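Local coordinates for galactofuranose-binding protein YtfQ (Escherichia coli, PDB 2VK2) that binds both alpha- and beta-galactofuranose in the periplasm as the solute-binding component of the ABC transporter that takes up this sugar, at residues G228-Y233 with E288-K292. Residue numbers count along the deposited sequence, not the author numbering.
Sequences GVPDIY and ELEKK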
loop_
_atom_site.group_PDB
_atom_site.type_symbol
_atom_site.label_atom_id
_atom_site.label_comp_id
_atom_site.label_asym_id
_atom_site.label_seq_id
_atom_site.Cartn_x
_atom_site.Cartn_y
_atom_site.Cartn_z
ATOM N N GLY A 228 1.364 -0.854 -8.697
ATOM C CA GLY A 228 0.972 -0.712 -10.092
ATOM C C GLY A 228 0.483 0.688 -10.403
ATOM O O GLY A 228 -0.547 0.853 -11.055
ATOM N N VAL A 229 1.213 1.702 -9.944
ATOM C CA VAL A 229 0.893 3.081 -10.312
ATOM C C VAL A 229 1.365 3.319 -11.749
ATOM O O VAL A 229 2.307 2.664 -12.210
ATOM C CB VAL A 229 1.519 4.121 -9.348
ATOM C CG1 VAL A 229 1.066 3.860 -7.918
ATOM C CG2 VAL A 229 3.036 4.120 -9.433
ATOM N N PRO A 230 0.703 4.241 -12.471
ATOM C CA PRO A 230 1.092 4.509 -13.860
ATOM C C PRO A 230 2.596 4.687 -14.064
ATOM O O PRO A 230 3.149 4.155 -15.031
ATOM C CB PRO A 230 0.353 5.810 -14.182
ATOM C CG PRO A 230 -0.852 5.774 -13.330
ATOM C CD PRO A 230 -0.450 5.067 -12.062
ATOM N N ASP A 231 3.251 5.406 -13.161
ATOM C CA ASP A 231 4.669 5.725 -13.331
ATOM C C ASP A 231 5.601 4.517 -13.233
ATOM O O ASP A 231 6.705 4.567 -13.770
ATOM C CB ASP A 231 5.104 6.830 -12.360
ATOM C CG ASP A 231 4.625 8.210 -12.792
ATOM O OD1 ASP A 231 4.058 8.334 -13.896
ATOM O OD2 ASP A 231 4.820 9.174 -12.026
ATOM N N ILE A 232 5.187 3.433 -12.577
ATOM C CA ILE A 232 6.025 2.231 -12.592
ATOM C C ILE A 232 5.980 1.562 -13.968
ATOM O O ILE A 232 6.986 1.029 -14.425
ATOM C CB ILE A 232 5.676 1.217 -11.467
ATOM C CG1 ILE A 232 6.892 0.338 -11.159
ATOM C CG2 ILE A 232 4.486 0.349 -11.847
ATOM C CD1 ILE A 232 8.090 1.097 -10.626
ATOM N N TYR A 233 4.828 1.596 -14.629
ATOM C CA TYR A 233 4.732 1.033 -15.979
ATOM C C TYR A 233 5.480 1.893 -16.990
ATOM O O TYR A 233 6.090 1.367 -17.923
ATOM C CB TYR A 233 3.276 0.834 -16.393
ATOM C CG TYR A 233 2.540 -0.088 -15.452
ATOM C CD1 TYR A 233 2.933 -1.414 -15.296
ATOM C CD2 TYR A 233 1.470 0.372 -14.690
ATOM C CE1 TYR A 233 2.268 -2.262 -14.412
ATOM C CE2 TYR A 233 0.800 -0.470 -13.814
ATOM C CZ TYR A 233 1.200 -1.779 -13.679
ATOM O OH TYR A 233 0.526 -2.602 -12.802
ATOM N N GLU A 288 -1.025 -2.406 -19.298
ATOM C CA GLU A 288 -1.445 -2.022 -17.950
ATOM C C GLU A 288 -1.527 -0.509 -17.786
ATOM O O GLU A 288 -2.458 -0.004 -17.157
ATOM C CB GLU A 288 -0.512 -2.624 -16.892
ATOM C CG GLU A 288 -0.646 -4.132 -16.746
ATOM C CD GLU A 288 -2.070 -4.567 -16.440
ATOM O OE1 GLU A 288 -2.689 -3.988 -15.521
ATOM O OE2 GLU A 288 -2.572 -5.484 -17.125
ATOM N N LEU A 289 -0.562 0.209 -18.361
ATOM C CA LEU A 289 -0.564 1.674 -18.343
ATOM C C LEU A 289 -1.827 2.245 -18.992
ATOM O O LEU A 289 -2.373 3.242 -18.519
ATOM C CB LEU A 289 0.679 2.222 -19.054
ATOM C CG LEU A 289 0.851 3.744 -19.086
ATOM C CD1 LEU A 289 0.878 4.327 -17.678
ATOM C CD2 LEU A 289 2.113 4.119 -19.847
ATOM N N GLU A 290 -2.279 1.610 -20.072
ATOM C CA GLU A 290 -3.506 2.013 -20.759
ATOM C C GLU A 290 -4.751 1.765 -19.903
ATOM O O GLU A 290 -5.715 2.530 -19.970
ATOM C CB GLU A 290 -3.643 1.270 -22.090
ATOM N N LYS A 291 -4.725 0.698 -19.107
ATOM C CA LYS A 291 -5.833 0.375 -18.207
ATOM C C LYS A 291 -5.893 1.326 -17.012
ATOM O O LYS A 291 -6.976 1.769 -16.634
ATOM C CB LYS A 291 -5.727 -1.071 -17.709
ATOM C CG LYS A 291 -5.990 -2.114 -18.782
ATOM C CD LYS A 291 -5.737 -3.520 -18.262
ATOM C CE LYS A 291 -5.813 -4.550 -19.378
ATOM N NZ LYS A 291 -7.151 -4.577 -20.031
ATOM N N LYS A 292 -4.730 1.630 -16.432
ATOM C CA LYS A 292 -4.626 2.501 -15.251
ATOM C C LYS A 292 -5.755 3.516 -15.179
ATOM O O LYS A 292 -5.778 4.388 -14.310
ATOM C CB LYS A 292 -3.283 3.241 -15.235
ATOM C CG LYS A 292 -2.066 2.376 -14.949
ATOM C CD LYS A 292 -2.144 1.690 -13.593
ATOM C CE LYS A 292 -2.633 0.246 -13.695
ATOM N NZ LYS A 292 -2.701 -0.408 -12.358
HETATM O O HOH W 1 -1.923 -2.855 -13.243
#
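Tyr233, which has the most surface buried here, lies in the first turn of helix 230-237 and sends its ring between that helix and the end of helix 285-291. Glu288 packs on one face of the ring in a CH-pi contact, its CB 3.7 Å from the ring centroid and close to the normal. Lys292 CE comes within 3.5 Å of Tyr233 CE2, and the lysine side chain, though poorly ordered, reaches across to the loop before helix 230-237, where NZ donates a 2.8 Å hydrogen bond to Gly228 O. A water joins the polar ends: it accepts from Tyr233 OH (2.5 Å) and Lys292 NZ (2.7 Å) and donates to Glu288 OE1 (2.7 Å). Leu289 closes the apolar side, its CD1 3.8 Å from Pro230 CB and its CB 4.0 Å from Tyr233 CB. Gly228 has positive phi, and a CB there would run into the tyrosine hydroxyl. This glycine directly follows the sugar-binding Asp227, in the loop after strand 222-225, so the contact joins the last helix to a pocket-lining lobe. Apolar packing and a buried, water-bridged polar cluster together tie the two helices, giving the lysine ammonium two acceptors, Gly228 O and the water, within the interface.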